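Local atomic coordinates of type I modular polyketide synthase (Streptomyces albus subsp. albus, PDB entry 6IYR), a protein that helps build the polyketide salinomycin, its module 8 acyltransferase domain probably selecting an acyl-coenzyme A extender unit and passing it to an acyl carrier protein. Residues A248-G256 with Q326-V334; Q192-A203 with Q221-V229. All blocks are in the same frame, centred on the assembly; numbering follows the deposited sequence.

Contact 1. Residues A248-G256 with Q326-V334; sequences ALLALAGKG and QVEHIRAEV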
loop_
_atom_site.group_PDB
_atom_site.type_symbol
_atom_site.label_atom_id
_atom_site.label_comp_id
_atom_site.label_asym_id
_atom_site.label_seq_id
_atom_site.Cartn_x
_atom_site.Cartn_y
_atom_site.Cartn_z
ATOM N N ALA A 248 6.702 18.838 -12.944
ATOM C CA ALA A 248 6.386 18.976 -14.375
ATOM C C ALA A 248 4.879 18.887 -14.556
ATOM O O ALA A 248 4.277 19.664 -15.316
ATOM C CB ALA A 248 7.088 17.895 -15.178
ATOM N N LEU A 249 4.262 17.997 -13.781
ATOM C CA LEU A 249 2.815 17.829 -13.764
ATOM C C LEU A 249 1.987 19.054 -13.403
ATOM O O LEU A 249 0.781 19.084 -13.622
ATOM C CB LEU A 249 2.414 16.731 -12.769
ATOM C CG LEU A 249 2.288 15.323 -13.342
ATOM C CD1 LEU A 249 1.892 14.323 -12.266
ATOM C CD2 LEU A 249 1.320 15.251 -14.513
ATOM N N LEU A 250 2.598 19.997 -12.720
ATOM C CA LEU A 250 1.961 21.268 -12.473
ATOM C C LEU A 250 1.351 21.850 -13.739
ATOM O O LEU A 250 0.320 22.527 -13.680
ATOM C CB LEU A 250 2.989 22.236 -11.947
ATOM C CG LEU A 250 3.148 22.514 -10.460
ATOM C CD1 LEU A 250 2.206 21.784 -9.562
ATOM C CD2 LEU A 250 4.581 22.494 -9.982
ATOM N N ALA A 251 1.946 21.560 -14.889
ATOM C CA ALA A 251 1.487 22.176 -16.135
ATOM C C ALA A 251 0.228 21.515 -16.607
ATOM O O ALA A 251 -0.358 21.970 -17.573
ATOM C CB ALA A 251 2.558 22.044 -17.212
ATOM N N LEU A 252 -0.121 20.363 -16.039
ATOM C CA LEU A 252 -1.354 19.679 -16.431
ATOM C C LEU A 252 -2.514 19.872 -15.480
ATOM O O LEU A 252 -3.661 19.498 -15.797
ATOM C CB LEU A 252 -1.132 18.182 -16.631
ATOM C CG LEU A 252 -0.186 17.749 -17.743
ATOM C CD1 LEU A 252 -0.471 16.289 -18.051
ATOM C CD2 LEU A 252 -0.300 18.605 -18.977
ATOM N N ALA A 253 -2.240 20.446 -14.319
ATOM C CA ALA A 253 -3.245 20.523 -13.245
ATOM C C ALA A 253 -4.358 21.460 -13.650
ATOM O O ALA A 253 -4.093 22.514 -14.201
ATOM C CB ALA A 253 -2.617 21.017 -11.949
ATOM N N GLY A 254 -5.594 21.005 -13.497
ATOM C CA GLY A 254 -6.736 21.786 -13.877
ATOM C C GLY A 254 -7.135 21.594 -15.332
ATOM O O GLY A 254 -8.062 22.241 -15.775
ATOM N N LYS A 255 -6.453 20.728 -16.083
ATOM C CA LYS A 255 -6.752 20.575 -17.496
ATOM C C LYS A 255 -7.371 19.244 -17.817
ATOM O O LYS A 255 -7.604 18.937 -18.972
ATOM C CB LYS A 255 -5.505 20.772 -18.357
ATOM C CG LYS A 255 -4.994 22.200 -18.353
ATOM C CD LYS A 255 -3.701 22.347 -19.155
ATOM C CE LYS A 255 -2.939 23.589 -18.701
ATOM N NZ LYS A 255 -2.412 24.408 -19.823
ATOM N N GLY A 256 -7.659 18.451 -16.798
ATOM C CA GLY A 256 -8.159 17.118 -17.035
ATOM C C GLY A 256 -8.636 16.461 -15.782
ATOM O O GLY A 256 -8.689 17.088 -14.764
ATOM N N GLN A 326 -2.261 14.026 -22.923
ATOM C CA GLN A 326 -1.899 15.341 -22.421
ATOM C C GLN A 326 -0.436 15.369 -21.963
ATOM O O GLN A 326 0.190 16.425 -21.889
ATOM C CB GLN A 326 -2.812 15.798 -21.283
ATOM C CG GLN A 326 -4.183 16.225 -21.751
ATOM C CD GLN A 326 -5.007 16.909 -20.675
ATOM O OE1 GLN A 326 -4.476 17.613 -19.799
ATOM N NE2 GLN A 326 -6.328 16.732 -20.758
ATOM N N VAL A 327 0.051 14.213 -21.518
ATOM C CA VAL A 327 1.391 14.101 -20.942
ATOM C C VAL A 327 2.491 14.447 -21.977
ATOM O O VAL A 327 3.629 14.786 -21.625
ATOM C CB VAL A 327 1.562 12.637 -20.402
ATOM C CG1 VAL A 327 2.978 12.361 -19.989
ATOM C CG2 VAL A 327 0.634 12.436 -19.202
ATOM N N GLU A 328 2.152 14.382 -23.260
ATOM C CA GLU A 328 3.155 14.693 -24.324
ATOM C C GLU A 328 3.681 16.081 -24.156
ATOM O O GLU A 328 4.841 16.347 -24.398
ATOM C CB GLU A 328 2.553 14.524 -25.731
ATOM C CG GLU A 328 2.439 13.044 -26.100
ATOM C CD GLU A 328 1.402 12.710 -27.183
ATOM O OE1 GLU A 328 0.731 13.620 -27.726
ATOM O OE2 GLU A 328 1.250 11.501 -27.483
ATOM N N HIS A 329 2.847 16.951 -23.617
ATOM C CA HIS A 329 3.221 18.342 -23.405
ATOM C C HIS A 329 4.390 18.515 -22.411
ATOM O O HIS A 329 5.091 19.504 -22.455
ATOM C CB HIS A 329 1.957 19.074 -22.939
ATOM C CG HIS A 329 2.189 20.432 -22.369
ATOM N ND1 HIS A 329 2.494 21.524 -23.161
ATOM C CD2 HIS A 329 1.875 20.935 -21.149
ATOM C CE1 HIS A 329 2.513 22.617 -22.412
ATOM N NE2 HIS A 329 2.134 22.284 -21.187
ATOM N N ILE A 330 4.608 17.579 -21.498
ATOM C CA ILE A 330 5.735 17.737 -20.576
ATOM C C ILE A 330 6.838 16.687 -20.807
ATOM O O ILE A 330 7.767 16.515 -19.995
ATOM C CB ILE A 330 5.279 17.669 -19.103
ATOM C CG1 ILE A 330 4.497 16.349 -18.863
ATOM C CG2 ILE A 330 4.449 18.891 -18.785
ATOM C CD1 ILE A 330 4.254 15.999 -17.396
ATOM N N ARG A 331 6.739 15.972 -21.906
ATOM C CA ARG A 331 7.729 14.934 -22.181
ATOM C C ARG A 331 9.156 15.454 -22.134
ATOM O O ARG A 331 10.036 14.840 -21.504
ATOM C CB ARG A 331 7.452 14.312 -23.526
ATOM C CG ARG A 331 8.461 13.257 -23.916
ATOM C CD ARG A 331 8.340 12.944 -25.394
ATOM N NE ARG A 331 8.535 11.516 -25.598
ATOM C CZ ARG A 331 9.677 10.925 -25.948
ATOM N NH1 ARG A 331 9.731 9.593 -26.003
ATOM N NH2 ARG A 331 10.749 11.641 -26.275
ATOM N N ALA A 332 9.441 16.514 -22.878
ATOM C CA ALA A 332 10.842 16.948 -22.984
ATOM C C ALA A 332 11.349 17.396 -21.615
ATOM O O ALA A 332 12.477 17.126 -21.242
ATOM C CB ALA A 332 10.997 18.058 -24.007
ATOM N N GLU A 333 10.501 18.084 -20.862
ATOM C CA GLU A 333 10.859 18.505 -19.533
ATOM C C GLU A 333 11.180 17.304 -18.643
ATOM O O GLU A 333 12.179 17.313 -17.922
ATOM C CB GLU A 333 9.735 19.381 -18.919
ATOM C CG GLU A 333 10.094 19.878 -17.529
ATOM C CD GLU A 333 8.967 20.620 -16.812
ATOM O OE1 GLU A 333 9.075 20.803 -15.576
ATOM O OE2 GLU A 333 7.960 20.963 -17.453
ATOM N N VAL A 334 10.355 16.267 -18.682
ATOM C CA VAL A 334 10.573 15.097 -17.817
ATOM C C VAL A 334 11.877 14.391 -18.190
ATOM O O VAL A 334 12.765 14.156 -17.341
ATOM C CB VAL A 334 9.390 14.087 -17.895
ATOM C CG1 VAL A 334 9.752 12.766 -17.225
ATOM C CG2 VAL A 334 8.164 14.684 -17.230
HETATM O O HOH W 1 5.796 21.750 -16.395
HETATM O O HOH W 2 -4.543 17.369 -17.137
#
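Gln-326 reaches across to the turn at Leu-252 to Lys-255 with an extended side chain whose amide is used at both ends. NE2 donates to Lys-255 O (3.1 Å, N-H...O angle 151°), approaching from above the carbonyl plane, while OE1 is joined to Leu-252 O by a water that donates to both oxygens. Nearer the backbone, Leu-252 CD2 rests 3.7 Å from Gln-326 O, and its other methyl, CD1, reaches Gln-326 CB and Val-327 CG2. The gripped turn is of type II, with Gly-254 at its third position. It belongs to the connection from helix 235-248 to strand 257-261, the first strand of the ferredoxin-like small subdomain; 326-334 follows the last strand of that subdomain, 313-316, so the contact ties the incoming and outgoing chain together. Farther along, the imidazole of His-329 receives Leu-252 CD2 at its edge, 3.9 Å from CD2 of the ring, and Ala-251 CB obliquely. Ile-330, the N-cap residue of helix 331-337, holds CG1 between its backbone N and carbonyl carbon (chi1 55°); CD1 then meets Ala-248 CB at 4.1 Å and CG2 meets Ala-251 CB at 4.0 Å. One turn on, Glu-333 lays its carboxylate against Ala-248, with OE1 3.5 Å from CB, and a water donates to both its OE2 and Ala-248 O. Val-334 CG2 touches Ala-248 CB at 4.0 Å.

Contact 2. Residues Q192-A203 with Q221-V229; sequences QPALWAVMVSLA and QGEIAAAAV. With PO4 (phosphate ion), chain B.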
loop_
_atom_site.group_PDB
_atom_site.type_symbol
_atom_site.label_atom_id
_atom_site.label_comp_id
_atom_site.label_asym_id
_atom_site.label_seq_id
_atom_site.Cartn_x
_atom_site.Cartn_y
_atom_site.Cartn_z
ATOM N N GLN A 192 2.556 14.392 -4.165
ATOM C CA GLN A 192 3.161 13.188 -4.723
ATOM C C GLN A 192 4.442 12.759 -3.967
ATOM O O GLN A 192 4.595 11.597 -3.597
ATOM C CB GLN A 192 3.400 13.302 -6.253
ATOM C CG GLN A 192 2.083 13.344 -7.012
ATOM C CD GLN A 192 2.163 13.111 -8.522
ATOM O OE1 GLN A 192 1.153 13.163 -9.215
ATOM N NE2 GLN A 192 3.333 12.852 -9.025
ATOM N N PRO A 193 5.341 13.700 -3.688
ATOM C CA PRO A 193 6.554 13.325 -2.970
ATOM C C PRO A 193 6.302 12.968 -1.490
ATOM O O PRO A 193 7.056 12.177 -0.917
ATOM C CB PRO A 193 7.415 14.568 -3.052
ATOM C CG PRO A 193 6.867 15.341 -4.203
ATOM C CD PRO A 193 5.415 15.045 -4.248
ATOM N N ALA A 194 5.320 13.622 -0.869
ATOM C CA ALA A 194 4.927 13.308 0.510
ATOM C C ALA A 194 4.436 11.853 0.576
ATOM O O ALA A 194 4.850 11.036 1.430
ATOM C CB ALA A 194 3.842 14.280 0.931
ATOM N N LEU A 195 3.616 11.483 -0.394
ATOM C CA LEU A 195 3.131 10.113 -0.447
ATOM C C LEU A 195 4.267 9.134 -0.738
ATOM O O LEU A 195 4.297 8.050 -0.216
ATOM C CB LEU A 195 2.039 9.930 -1.482
ATOM C CG LEU A 195 0.624 10.360 -1.054
ATOM C CD1 LEU A 195 -0.357 10.255 -2.241
ATOM C CD2 LEU A 195 0.173 9.480 0.107
ATOM N N TRP A 196 5.138 9.496 -1.660
ATOM C CA TRP A 196 6.317 8.708 -1.941
ATOM C C TRP A 196 7.050 8.359 -0.618
ATOM O O TRP A 196 7.392 7.200 -0.387
ATOM C CB TRP A 196 7.247 9.496 -2.882
ATOM C CG TRP A 196 8.579 8.813 -3.055
ATOM C CD1 TRP A 196 8.832 7.721 -3.797
ATOM C CD2 TRP A 196 9.784 9.164 -2.422
ATOM N NE1 TRP A 196 10.139 7.374 -3.691
ATOM C CE2 TRP A 196 10.749 8.231 -2.823
ATOM C CE3 TRP A 196 10.133 10.122 -1.475
ATOM C CZ2 TRP A 196 12.051 8.261 -2.355
ATOM C CZ3 TRP A 196 11.440 10.185 -1.066
ATOM C CH2 TRP A 196 12.368 9.233 -1.460
ATOM N N ALA A 197 7.349 9.375 0.171
ATOM C CA ALA A 197 8.131 9.231 1.382
ATOM C C ALA A 197 7.431 8.382 2.421
ATOM O O ALA A 197 8.057 7.508 3.039
ATOM C CB ALA A 197 8.431 10.599 1.963
ATOM N N VAL A 198 6.114 8.528 2.500
ATOM C CA VAL A 198 5.313 7.687 3.390
ATOM C C VAL A 198 5.368 6.240 2.975
ATOM O O VAL A 198 5.615 5.368 3.800
ATOM C CB VAL A 198 3.855 8.168 3.479
ATOM C CG1 VAL A 198 2.949 7.154 4.184
ATOM C CG2 VAL A 198 3.801 9.517 4.151
ATOM N N MET A 199 5.155 5.969 1.700
ATOM C CA MET A 199 5.150 4.591 1.234
ATOM C C MET A 199 6.528 3.914 1.362
ATOM O O MET A 199 6.637 2.731 1.782
ATOM C CB MET A 199 4.652 4.512 -0.196
ATOM C CG MET A 199 3.195 4.943 -0.411
ATOM S SD MET A 199 2.644 4.541 -2.092
ATOM C CE MET A 199 3.495 5.870 -2.944
ATOM N N VAL A 200 7.581 4.642 1.020
ATOM C CA VAL A 200 8.932 4.104 1.200
ATOM C C VAL A 200 9.153 3.780 2.689
ATOM O O VAL A 200 9.704 2.760 3.032
ATOM C CB VAL A 200 9.975 5.085 0.678
ATOM C CG1 VAL A 200 11.393 4.634 1.061
ATOM C CG2 VAL A 200 9.836 5.176 -0.843
ATOM N N SER A 201 8.607 4.599 3.564
ATOM C CA SER A 201 8.902 4.460 4.967
ATOM C C SER A 201 8.043 3.419 5.632
ATOM O O SER A 201 8.559 2.658 6.424
ATOM C CB SER A 201 8.863 5.793 5.665
ATOM O OG SER A 201 9.927 6.610 5.159
ATOM N N LEU A 202 6.796 3.259 5.183
ATOM C CA LEU A 202 5.952 2.189 5.676
ATOM C C LEU A 202 6.515 0.832 5.280
ATOM O O LEU A 202 6.384 -0.156 6.014
ATOM C CB LEU A 202 4.532 2.334 5.131
ATOM C CG LEU A 202 3.727 3.541 5.653
ATOM C CD1 LEU A 202 2.354 3.504 5.027
ATOM C CD2 LEU A 202 3.572 3.502 7.174
ATOM N N ALA A 203 7.084 0.742 4.078
ATOM C CA ALA A 203 7.579 -0.541 3.583
ATOM C C ALA A 203 8.731 -1.066 4.459
ATOM O O ALA A 203 8.909 -2.265 4.628
ATOM C CB ALA A 203 8.025 -0.418 2.135
ATOM N N GLN A 221 2.842 6.655 -10.143
ATOM C CA GLN A 221 3.856 7.236 -9.260
ATOM C C GLN A 221 4.318 6.229 -8.222
ATOM O O GLN A 221 5.410 6.352 -7.685
ATOM C CB GLN A 221 3.300 8.476 -8.535
ATOM C CG GLN A 221 2.002 8.199 -7.764
ATOM C CD GLN A 221 1.234 9.457 -7.344
ATOM O OE1 GLN A 221 0.335 9.937 -8.068
ATOM N NE2 GLN A 221 1.471 9.896 -6.093
ATOM N N GLY A 222 3.475 5.245 -7.933
ATOM C CA GLY A 222 3.809 4.274 -6.933
ATOM C C GLY A 222 5.056 3.496 -7.305
ATOM O O GLY A 222 5.759 3.024 -6.431
ATOM N N GLU A 223 5.339 3.397 -8.597
ATOM C CA GLU A 223 6.521 2.663 -9.079
ATOM C C GLU A 223 7.796 3.296 -8.610
ATOM O O GLU A 223 8.789 2.594 -8.403
ATOM C CB GLU A 223 6.535 2.512 -10.604
ATOM C CG GLU A 223 5.634 1.440 -11.129
ATOM C CD GLU A 223 6.082 0.890 -12.463
ATOM O OE1 GLU A 223 6.641 1.661 -13.264
ATOM O OE2 GLU A 223 5.794 -0.298 -12.726
ATOM N N ILE A 224 7.732 4.600 -8.318
ATOM C CA ILE A 224 8.880 5.359 -7.843
ATOM C C ILE A 224 9.255 4.931 -6.422
ATOM O O ILE A 224 10.431 4.928 -6.059
ATOM C CB ILE A 224 8.654 6.889 -7.905
ATOM C CG1 ILE A 224 8.207 7.327 -9.310
ATOM C CG2 ILE A 224 9.910 7.654 -7.594
ATOM C CD1 ILE A 224 7.795 8.779 -9.376
ATOM N N ALA A 225 8.239 4.691 -5.597
ATOM C CA ALA A 225 8.467 4.199 -4.253
ATOM C C ALA A 225 8.957 2.758 -4.319
ATOM O O ALA A 225 9.893 2.392 -3.611
ATOM C CB ALA A 225 7.190 4.285 -3.428
ATOM N N ALA A 226 8.321 1.976 -5.185
ATOM C CA ALA A 226 8.665 0.588 -5.404
ATOM C C ALA A 226 10.121 0.431 -5.859
ATOM O O ALA A 226 10.819 -0.501 -5.429
ATOM C CB ALA A 226 7.726 -0.025 -6.406
ATOM N N ALA A 227 10.607 1.398 -6.628
ATOM C CA ALA A 227 11.954 1.315 -7.173
ATOM C C ALA A 227 12.956 1.590 -6.080
ATOM O O ALA A 227 14.048 1.021 -6.046
ATOM C CB ALA A 227 12.126 2.312 -8.309
ATOM N N ALA A 228 12.598 2.499 -5.200
ATOM C CA ALA A 228 13.442 2.809 -4.085
ATOM C C ALA A 228 13.512 1.660 -3.092
ATOM O O ALA A 228 14.571 1.383 -2.517
ATOM C CB ALA A 228 12.970 4.056 -3.405
ATOM N N VAL A 229 12.397 0.996 -2.871
ATOM C CA VAL A 229 12.376 -0.093 -1.912
ATOM C C VAL A 229 13.127 -1.279 -2.518
ATOM O O VAL A 229 13.777 -2.024 -1.820
ATOM C CB VAL A 229 10.921 -0.464 -1.515
ATOM C CG1 VAL A 229 10.854 -1.799 -0.775
ATOM C CG2 VAL A 229 10.278 0.659 -0.679
HETATM P P PO4 B . -0.323 9.616 -11.007
HETATM O O1 PO4 B . -1.364 9.760 -9.915
HETATM O O2 PO4 B . 0.323 10.874 -11.613
HETATM O O3 PO4 B . 0.765 8.801 -10.325
HETATM O O4 PO4 B . -1.045 8.952 -12.148
HETATM O O HOH W 3 3.688 9.380 -4.836
#
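The indole of Trp-196 presents an edge to helix 222-229, with Ile-224 C and Ala-225 N in the ring plane there; Pro-193 O of its own helix also lies at the edge, in plane. Val-200 CG2 sits on one face, 3.6 Å above the plane and displaced toward the rim. With CG anti to the backbone N (chi1 172°), the ring swings out far enough for NE1 to make a weak hydrogen bond to Ile-224 O (3.4 Å, N-H...O angle 146°). The side chains of Gln-192 and Gln-221, the second pair of flat groups, cross at about a right angle. A water accepts from Gln-221 NE2 and donates to Gln-192 O, 2.7 Å away. Helix 188-208 lies on the crossover between the adjacent parallel strands 129-132 and 215-218, and the second helix follows what is probably a nucleophile elbow with Ser-220 at its apex. Gln-221 N donates to O3 of a phosphate at 3.0 Å, a role consistent with an oxyanion hole, although the modelled approach of its side chain to the ion is too close and doubtful. Beyond the elbow the helices cross at -38° with axes 9.0 Å apart, a spacing kept by small residues. Ala-225 CB is enclosed by Val-200 CG2 at 3.8 Å, Met-199 CE at 4.0 Å and Trp-196 CD1, and at the far end Val-229 CG2 packs on Ala-203 CB at 3.8 Å.

Contact 1 and contact 2 have centres 21 Å apart yet meet where Leu-249 packs its CD1 against the side-chain amide of Gln-192. Contact 2 closes before contact 1 opens along the chain, and helix 235-248, which lies against Trp-196 and Ala-228, carries the chain from one to the other. The phosphate, probably from the crystallisation liquor, sits at their junction: the side chain of Leu-249 comes within about 4 Å of it, and Arg-245, Tyr-320, Ser-322 and His-323 bind it alongside Gln-221. Tyr-320 also touches Leu-252 of contact 1 and Gln-192 of contact 2. The ion thus probably marks the acyl-binding cleft between the two subdomains.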